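Local coordinates for protein beta-galactosidase (Marinomonas sp. ef1, PDB 6Y2K) that hydrolyses terminal beta-D-galactosides as a cold-active family 42 glycoside hydrolase that assembles into a hexamer, at residues 433-439 / 470-474; 297-303 / 452-456; 202-208 / 425-429. All blocks are in the same frame, centred on the assembly; numbering follows the deposited sequence. Where two conformers were deposited one is given.

Contacts 2 and 3 join the TIM barrel to the trimerisation domain, and contact 1 lies inside the latter, joining the start of helix 435-448 to the loop after strand 467-470. The centres of contacts 1 and 2 are about 15 Å apart and the two touch: Phe436 of 433-439 packs on Phe297 of 297-303. Contacts 1 and 3 lie about 16 Å apart between centres and meet where the backbone oxygen of Tyr433 packs on the Pro428 ring. The centres of contacts 2 and 3 are about 28 Å apart and the two do not touch; their nearest atoms are about 12 Å apart. A glycerol, probably from the crystallisation liquor, lies about 3 Å from the Arg208 side chain at contact 3.

Contact 1 of 3, residues 433-439 / 470-474; sequences YRYFFWC and LPAQA
Trp438 lays the pyrrole edge of its indole against Pro471, CD1 lying 3.7 Å from Pro471 CB, and so ties the first turn of helix 435-448 to the loop leaving strand 467-470. Within the trimerisation domain, the start of this helix packs on the loop that follows a parallel strand of its mixed sheet. The polar tie is the indole N-H: Trp438 NE1 donates to Pro471 O at 2.9 Å, bent to 142°. The oxygen lies almost in the indole plane, yet the nitrogen stands well above the carbonyl plane, so no lone pair points at it. A chi1 of 175°, CG opposite the backbone N, carries the indole over to the loop. Cut back to an alanine, this position would probably leave Pro471 O without its indole donor and open a gap beside the proline ring. Next in the chain, and one turn on from Tyr435, Cys439 SG rests 3.7 Å from Pro471 CB and also lies over one face of the Tyr435 ring, toward its rim.

Ala472 fills the space between two tyrosines. Its CB meets the edge of the Tyr435 ring in plane, 3.8 Å from CD1, while Tyr433 reaches it with its hydroxyl end. Tyr435 OH is bound by Asp417 N, and water 2 joins it to OE1 of Gln473, which is the centre of an inverse gamma turn. Behind them, Leu424 of helix 418-426 packs on both Tyr435 and Ala472. Water 1, in the ring plane of Tyr433, sits 2.7 Å from Tyr433 OH and gives a weak bond to Pro471 O.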
# COMPACT_ATOMS: atom_id res chain seq x y z
N TYR A 433 -26.26 6.48 -4.73
CA TYR A 433 -27.30 5.82 -5.52
C TYR A 433 -27.69 6.66 -6.73
O TYR A 433 -28.00 7.84 -6.60
CB TYR A 433 -28.56 5.57 -4.67
CG TYR A 433 -29.66 4.85 -5.44
CD1 TYR A 433 -30.48 5.54 -6.34
CD2 TYR A 433 -29.86 3.48 -5.29
CE1 TYR A 433 -31.47 4.88 -7.06
CE2 TYR A 433 -30.85 2.81 -6.00
CZ TYR A 433 -31.65 3.51 -6.89
OH TYR A 433 -32.63 2.84 -7.60
N ARG A 434 -27.74 6.02 -7.89
CA ARG A 434 -28.21 6.62 -9.12
C ARG A 434 -29.04 5.59 -9.90
O ARG A 434 -28.55 4.49 -10.15
CB ARG A 434 -27.01 7.08 -9.94
CG ARG A 434 -27.30 8.21 -10.89
CD ARG A 434 -27.10 9.57 -10.24
NE ARG A 434 -26.75 10.55 -11.25
CZ ARG A 434 -25.51 10.94 -11.53
NH1 ARG A 434 -25.30 11.83 -12.48
NH2 ARG A 434 -24.49 10.44 -10.86
N TYR A 435 -30.27 5.94 -10.25
CA TYR A 435 -31.16 5.03 -10.98
C TYR A 435 -30.49 4.45 -12.21
O TYR A 435 -30.47 3.24 -12.40
CB TYR A 435 -32.44 5.75 -11.39
CG TYR A 435 -33.41 4.93 -12.24
CD1 TYR A 435 -34.12 3.87 -11.70
CD2 TYR A 435 -33.63 5.25 -13.58
CE1 TYR A 435 -35.03 3.14 -12.46
CE2 TYR A 435 -34.54 4.53 -14.35
CZ TYR A 435 -35.24 3.48 -13.78
OH TYR A 435 -36.15 2.75 -14.51
N PHE A 436 -29.93 5.32 -13.04
CA PHE A 436 -29.27 4.89 -14.27
C PHE A 436 -28.12 3.91 -13.99
O PHE A 436 -27.97 2.90 -14.69
CB PHE A 436 -28.76 6.08 -15.09
CG PHE A 436 -28.32 5.71 -16.47
CD1 PHE A 436 -27.06 5.17 -16.69
CD2 PHE A 436 -29.19 5.85 -17.54
CE1 PHE A 436 -26.67 4.81 -17.96
CE2 PHE A 436 -28.80 5.48 -18.82
CZ PHE A 436 -27.54 4.96 -19.03
N PHE A 437 -27.30 4.21 -12.98
CA PHE A 437 -26.16 3.35 -12.63
C PHE A 437 -26.67 1.97 -12.22
O PHE A 437 -26.13 0.95 -12.65
CB PHE A 437 -25.33 3.92 -11.47
CG PHE A 437 -24.57 5.19 -11.76
CD1 PHE A 437 -24.80 5.98 -12.90
CD2 PHE A 437 -23.65 5.65 -10.82
CE1 PHE A 437 -24.10 7.16 -13.10
CE2 PHE A 437 -22.95 6.83 -11.02
CZ PHE A 437 -23.17 7.59 -12.16
N TRP A 438 -27.70 1.94 -11.39
CA TRP A 438 -28.28 0.68 -10.90
C TRP A 438 -28.84 -0.15 -12.06
O TRP A 438 -28.56 -1.35 -12.14
CB TRP A 438 -29.35 0.96 -9.84
CG TRP A 438 -30.09 -0.27 -9.35
CD1 TRP A 438 -31.42 -0.49 -9.44
CD2 TRP A 438 -29.53 -1.42 -8.69
NE1 TRP A 438 -31.75 -1.70 -8.89
CE2 TRP A 438 -30.61 -2.30 -8.43
CE3 TRP A 438 -28.24 -1.80 -8.32
CZ2 TRP A 438 -30.43 -3.55 -7.78
CZ3 TRP A 438 -28.05 -3.04 -7.68
CH2 TRP A 438 -29.15 -3.90 -7.44
N CYS A 439 -29.59 0.50 -12.97
CA CYS A 439 -30.11 -0.18 -14.17
C CYS A 439 -28.97 -0.75 -15.01
O CYS A 439 -29.01 -1.92 -15.43
CB CYS A 439 -30.97 0.77 -15.02
SG CYS A 439 -32.56 1.26 -14.31
N LEU A 470 -37.65 -5.17 -12.97
CA LEU A 470 -37.92 -3.74 -12.74
C LEU A 470 -36.86 -3.24 -11.75
O LEU A 470 -37.01 -3.43 -10.54
CB LEU A 470 -39.32 -3.50 -12.17
CG LEU A 470 -40.60 -4.15 -12.73
CD1 LEU A 470 -41.83 -3.28 -12.43
CD2 LEU A 470 -40.56 -4.54 -14.20
N PRO A 471 -35.77 -2.62 -12.25
CA PRO A 471 -34.69 -2.29 -11.31
C PRO A 471 -35.10 -1.39 -10.16
O PRO A 471 -34.64 -1.61 -9.04
CB PRO A 471 -33.66 -1.58 -12.21
CG PRO A 471 -33.88 -2.20 -13.54
CD PRO A 471 -35.36 -2.38 -13.64
N ALA A 472 -35.94 -0.40 -10.44
CA ALA A 472 -36.41 0.57 -9.43
C ALA A 472 -37.60 1.37 -9.98
O ALA A 472 -37.49 2.54 -10.32
CB ALA A 472 -35.28 1.50 -9.03
N GLN A 473 -38.73 0.69 -10.10
CA GLN A 473 -39.92 1.27 -10.72
C GLN A 473 -40.65 2.08 -9.65
O GLN A 473 -41.61 1.62 -9.04
CB GLN A 473 -40.80 0.16 -11.32
CG GLN A 473 -41.94 0.64 -12.20
CD GLN A 473 -41.51 1.42 -13.44
OE1 GLN A 473 -40.41 1.20 -13.95
NE2 GLN A 473 -42.33 2.34 -13.92
N ALA A 474 -40.15 3.30 -9.41
CA ALA A 474 -40.51 4.12 -8.24
C ALA A 474 -42.01 4.30 -8.06
O ALA A 474 -42.55 4.01 -7.00
CB ALA A 474 -39.80 5.46 -8.30
O HOH W 1 -32.97 0.27 -6.70
O HOH W 2 -37.68 0.49 -13.50

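Contact 2 of 3, residues 297-303 / 452-456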
# COMPACT_ATOMS: atom_id res chain seq x y z
N PHE A 297 -26.35 -1.40 -23.89
CA PHE A 297 -27.41 -0.83 -23.06
C PHE A 297 -28.32 0.09 -23.87
O PHE A 297 -29.54 -0.03 -23.82
CB PHE A 297 -26.82 -0.06 -21.86
CG PHE A 297 -27.87 0.43 -20.90
CD1 PHE A 297 -28.31 -0.37 -19.85
CD2 PHE A 297 -28.44 1.69 -21.05
CE1 PHE A 297 -29.28 0.06 -18.97
CE2 PHE A 297 -29.42 2.14 -20.16
CZ PHE A 297 -29.83 1.33 -19.12
N HIS A 298 -27.71 0.99 -24.63
CA HIS A 298 -28.43 1.96 -25.43
C HIS A 298 -29.06 1.37 -26.70
O HIS A 298 -30.15 1.79 -27.09
CB HIS A 298 -27.52 3.14 -25.75
CG HIS A 298 -27.12 3.90 -24.53
ND1 HIS A 298 -25.93 3.68 -23.87
CD2 HIS A 298 -27.79 4.83 -23.80
CE1 HIS A 298 -25.87 4.46 -22.81
NE2 HIS A 298 -26.98 5.16 -22.74
N HIS A 299 -28.40 0.41 -27.33
CA HIS A 299 -29.01 -0.28 -28.47
C HIS A 299 -30.36 -0.89 -28.05
O HIS A 299 -31.36 -0.74 -28.75
CB HIS A 299 -28.12 -1.40 -29.01
CG HIS A 299 -26.79 -0.95 -29.52
ND1 HIS A 299 -26.62 0.19 -30.26
CD2 HIS A 299 -25.57 -1.54 -29.45
CE1 HIS A 299 -25.35 0.31 -30.61
NE2 HIS A 299 -24.69 -0.73 -30.13
N ASP A 300 -30.39 -1.56 -26.90
CA ASP A 300 -31.62 -2.18 -26.38
C ASP A 300 -32.68 -1.16 -25.92
O ASP A 300 -33.87 -1.32 -26.20
CB ASP A 300 -31.30 -3.18 -25.26
CG ASP A 300 -30.53 -4.42 -25.75
OD1 ASP A 300 -30.62 -4.76 -26.97
OD2 ASP A 300 -29.83 -5.05 -24.92
N LEU A 301 -32.25 -0.12 -25.21
CA LEU A 301 -33.15 0.97 -24.80
C LEU A 301 -33.81 1.63 -26.03
O LEU A 301 -35.03 1.80 -26.07
CB LEU A 301 -32.39 2.01 -23.98
CG LEU A 301 -33.07 3.33 -23.61
CD1 LEU A 301 -34.22 3.12 -22.64
CD2 LEU A 301 -32.03 4.27 -23.01
N TYR A 302 -33.00 1.97 -27.02
CA TYR A 302 -33.50 2.70 -28.19
C TYR A 302 -34.24 1.81 -29.21
O TYR A 302 -35.13 2.30 -29.90
CB TYR A 302 -32.40 3.56 -28.83
CG TYR A 302 -31.93 4.69 -27.90
CD1 TYR A 302 -32.85 5.51 -27.25
CD2 TYR A 302 -30.57 4.93 -27.68
CE1 TYR A 302 -32.44 6.53 -26.39
CE2 TYR A 302 -30.15 5.96 -26.82
CZ TYR A 302 -31.09 6.76 -26.19
OH TYR A 302 -30.73 7.80 -25.34
N ARG A 303 -33.89 0.53 -29.30
CA ARG A 303 -34.76 -0.41 -30.02
C ARG A 303 -36.18 -0.38 -29.43
O ARG A 303 -37.16 -0.39 -30.17
CB ARG A 303 -34.19 -1.84 -30.03
CG ARG A 303 -35.00 -2.80 -30.90
CD ARG A 303 -34.36 -4.18 -31.06
NE ARG A 303 -34.36 -4.90 -29.78
CZ ARG A 303 -33.33 -5.01 -28.94
NH1 ARG A 303 -32.14 -4.49 -29.23
NH2 ARG A 303 -33.50 -5.67 -27.80
N SER A 452 -29.47 -12.34 -23.97
CA SER A 452 -29.98 -11.34 -24.91
C SER A 452 -31.18 -10.64 -24.27
O SER A 452 -32.09 -11.30 -23.76
CB SER A 452 -30.37 -11.99 -26.25
OG SER A 452 -29.23 -12.55 -26.90
N VAL A 453 -31.18 -9.31 -24.32
CA VAL A 453 -32.08 -8.49 -23.50
C VAL A 453 -32.88 -7.48 -24.34
O VAL A 453 -32.38 -6.96 -25.35
CB VAL A 453 -31.25 -7.74 -22.43
CG1 VAL A 453 -32.11 -6.85 -21.56
CG2 VAL A 453 -30.48 -8.74 -21.58
N ASP A 454 -34.12 -7.23 -23.92
CA ASP A 454 -34.90 -6.06 -24.32
C ASP A 454 -34.97 -5.12 -23.13
O ASP A 454 -35.10 -5.56 -21.99
CB ASP A 454 -36.35 -6.42 -24.68
CG ASP A 454 -36.51 -6.92 -26.10
OD1 ASP A 454 -35.50 -7.26 -26.75
OD2 ASP A 454 -37.66 -6.94 -26.57
N ILE A 455 -34.87 -3.82 -23.41
CA ILE A 455 -35.18 -2.80 -22.42
C ILE A 455 -36.50 -2.18 -22.87
O ILE A 455 -36.64 -1.77 -24.02
CB ILE A 455 -34.05 -1.76 -22.29
CG1 ILE A 455 -32.79 -2.45 -21.75
CG2 ILE A 455 -34.49 -0.60 -21.40
CD1 ILE A 455 -31.58 -1.54 -21.59
N VAL A 456 -37.46 -2.11 -21.95
CA VAL A 456 -38.83 -1.77 -22.28
C VAL A 456 -39.39 -0.64 -21.41
O VAL A 456 -38.97 -0.47 -20.26
CB VAL A 456 -39.76 -3.01 -22.16
CG1 VAL A 456 -39.24 -4.14 -23.03
CG2 VAL A 456 -39.92 -3.48 -20.72
O HOH W 3 -29.05 -7.70 -25.33
O HOH W 4 -35.53 -3.40 -26.33
O HOH W 5 -36.89 0.84 -24.39
O HOH W 6 -36.91 -5.88 -29.39
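The Phe297 ring carries Ile455 CD1 over one face, a CH-pi contact 4.0 Å from the centroid and offset toward the rim, while the guanidinium of Arg303 works through its edge, with Asp300, Asp454, the Val453 carbonyl and water 6 near its plane. Ile455 is the apolar wedge of strand 453-456: its CG1, anti to the carbonyl carbon (chi1 -65°), sends CD1 to the phenylalanine, leaving CG2 to meet Leu301 CD1 at 3.9 Å. The barrel's helix 294-305 thus packs on the sheet of the trimerisation domain, the short axes crossing at -54°.

Arg303 NH2 donates to Asp454 OD1 (2.8 Å) from above the carboxylate plane, and to Val453 O at 3.0 Å. NH1 makes a salt bridge to Asp300 OD1 at 2.7 Å, met on the oxygen's anti lone pair. Water 6 joins Arg303 NE to Asp454 OD2. Outside the segments, Tyr443 binds Asp300 OD2 and Tyr465 binds Asp454 OD2, holding both acids. One arginine set between two aspartates probably offsets their mutual repulsion, and the largely buried charges of this domain junction are met by one another, by tyrosine hydroxyls and by ordered water.

Contact 3 of 3, residues 202-208 / 425-429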
# COMPACT_ATOMS: atom_id res chain seq x y z
N GLU A 202 -33.45 23.34 -0.76
CA GLU A 202 -34.19 22.33 -1.56
C GLU A 202 -35.66 22.68 -1.84
O GLU A 202 -36.45 22.88 -0.91
CB GLU A 202 -34.13 20.96 -0.88
CG GLU A 202 -34.61 19.82 -1.77
CD GLU A 202 -34.64 18.46 -1.08
OE1 GLU A 202 -34.51 18.39 0.17
OE2 GLU A 202 -34.83 17.46 -1.82
N ALA A 203 -36.02 22.70 -3.13
CA ALA A 203 -37.41 22.89 -3.56
C ALA A 203 -38.21 21.60 -3.35
O ALA A 203 -37.63 20.52 -3.18
CB ALA A 203 -37.46 23.31 -5.03
N ASN A 204 -39.53 21.72 -3.35
CA ASN A 204 -40.41 20.56 -3.14
C ASN A 204 -40.11 19.54 -4.24
O ASN A 204 -40.08 19.92 -5.41
CB ASN A 204 -41.87 21.00 -3.21
CG ASN A 204 -42.86 19.92 -2.80
OD1 ASN A 204 -42.55 18.72 -2.79
ND2 ASN A 204 -44.09 20.33 -2.47
N PRO A 205 -39.86 18.26 -3.88
CA PRO A 205 -39.65 17.28 -4.96
C PRO A 205 -40.82 17.15 -5.95
O PRO A 205 -40.58 16.81 -7.11
CB PRO A 205 -39.40 15.97 -4.20
CG PRO A 205 -39.91 16.20 -2.81
CD PRO A 205 -39.64 17.65 -2.55
N SER A 206 -42.05 17.41 -5.50
CA SER A 206 -43.23 17.42 -6.39
C SER A 206 -43.14 18.52 -7.43
O SER A 206 -43.49 18.32 -8.59
CB SER A 206 -44.52 17.61 -5.58
OG SER A 206 -44.65 16.63 -4.56
N HIS A 207 -42.68 19.68 -6.99
CA HIS A 207 -42.43 20.86 -7.82
C HIS A 207 -41.37 20.54 -8.88
O HIS A 207 -41.56 20.82 -10.07
CB HIS A 207 -42.00 22.00 -6.88
CG HIS A 207 -41.77 23.32 -7.55
ND1 HIS A 207 -41.27 24.41 -6.86
CD2 HIS A 207 -41.96 23.74 -8.83
CE1 HIS A 207 -41.17 25.44 -7.68
NE2 HIS A 207 -41.58 25.06 -8.88
N ARG A 208 -40.27 19.94 -8.44
CA ARG A 208 -39.17 19.62 -9.36
C ARG A 208 -39.55 18.53 -10.35
O ARG A 208 -39.14 18.60 -11.52
CB ARG A 208 -37.92 19.22 -8.58
CG ARG A 208 -37.33 20.36 -7.75
CD ARG A 208 -36.21 19.87 -6.84
NE ARG A 208 -35.08 19.35 -7.60
CZ ARG A 208 -34.13 18.54 -7.13
NH1 ARG A 208 -33.16 18.14 -7.96
NH2 ARG A 208 -34.16 18.07 -5.88
N ASP A 425 -33.51 10.68 -9.22
CA ASP A 425 -32.45 11.70 -9.31
C ASP A 425 -32.76 12.93 -8.45
O ASP A 425 -31.85 13.62 -7.98
CB ASP A 425 -32.25 12.17 -10.76
CG ASP A 425 -31.50 11.16 -11.62
OD1 ASP A 425 -30.94 10.16 -11.11
OD2 ASP A 425 -31.46 11.41 -12.85
N ILE A 426 -34.05 13.23 -8.28
CA ILE A 426 -34.49 14.41 -7.52
C ILE A 426 -34.15 14.23 -6.03
O ILE A 426 -33.65 15.17 -5.39
CB ILE A 426 -35.98 14.75 -7.80
CG1 ILE A 426 -36.08 15.52 -9.13
CG2 ILE A 426 -36.61 15.58 -6.69
CD1 ILE A 426 -37.48 15.58 -9.74
N GLN A 427 -34.41 13.04 -5.49
CA GLN A 427 -33.98 12.68 -4.12
C GLN A 427 -33.35 11.28 -4.14
O GLN A 427 -34.05 10.28 -3.93
CB GLN A 427 -35.13 12.74 -3.11
CG GLN A 427 -35.63 14.15 -2.83
CD GLN A 427 -36.47 14.25 -1.56
OE1 GLN A 427 -37.08 13.27 -1.12
NE2 GLN A 427 -36.50 15.44 -0.95
N PRO A 428 -32.04 11.21 -4.42
CA PRO A 428 -31.38 9.90 -4.40
C PRO A 428 -31.29 9.31 -3.00
O PRO A 428 -31.24 8.08 -2.87
CB PRO A 428 -29.99 10.20 -4.98
CG PRO A 428 -29.75 11.63 -4.67
CD PRO A 428 -31.11 12.29 -4.77
N GLN A 429 -31.24 10.18 -1.98
CA GLN A 429 -31.34 9.82 -0.56
C GLN A 429 -30.05 9.17 0.01
O GLN A 429 -29.72 9.41 1.18
CB GLN A 429 -32.62 9.02 -0.26
CG GLN A 429 -32.82 8.55 1.17
CD GLN A 429 -32.93 9.68 2.19
OE1 GLN A 429 -33.24 10.83 1.86
NE2 GLN A 429 -32.70 9.33 3.46
O HOH W 7 -32.58 16.73 -3.23
O HOH W 8 -31.21 16.21 -7.12
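Ile426 pushes its side chain between Pro205 and Arg208, CG2 touching Pro205 CB at 3.8 Å and lying over one face of the Arg208 guanidinium, while CD1 sits 3.8 Å from Arg208 CB. The two side chains, arginine and isoleucine, run side by side with their ends pointing opposite ways. The bend at Arg208 chi3 (64°) turns the guanidinium back across the isoleucine and lets NH2 reach Ile426 O in a weak bond of 3.0 Å. Alongside, Gln427 NE2 donates to Glu202 OE2 at 2.8 Å, nearly straight at 169°. The carboxylate receives it on the syn side, out of plane, with the two flat groups turned 42° apart. The amide also passes by Pro205 CG.

Two waters form the next layer, both at the guanidinium edge. Water 7 donates to Glu202 OE2 and to Ile426 O, whereas water 8 accepts a hydrogen bond from Arg208 NH1 and donates one to Asp425 O at the end of helix 418-426.

Farther out, Asn204 N-caps helix 205-233, its OD1 accepting from Ser206 N at 3.1 Å, which sets the first turn bearing Pro205 and Arg208. Arg496 holds the carbonyls of Gln427 and Pro428. Gln361 of the second subunit accepts from Gln427 NE2 through its backbone oxygen and donates through its side chain to Glu202 O, so this seam between barrel and trimerisation domain is also part of a subunit interface in the hexamer. Gln427 NE2 thus serves two acceptors, one in each subunit, and the positive charge of Arg208 probably steadies the carbonyls left at the helix end.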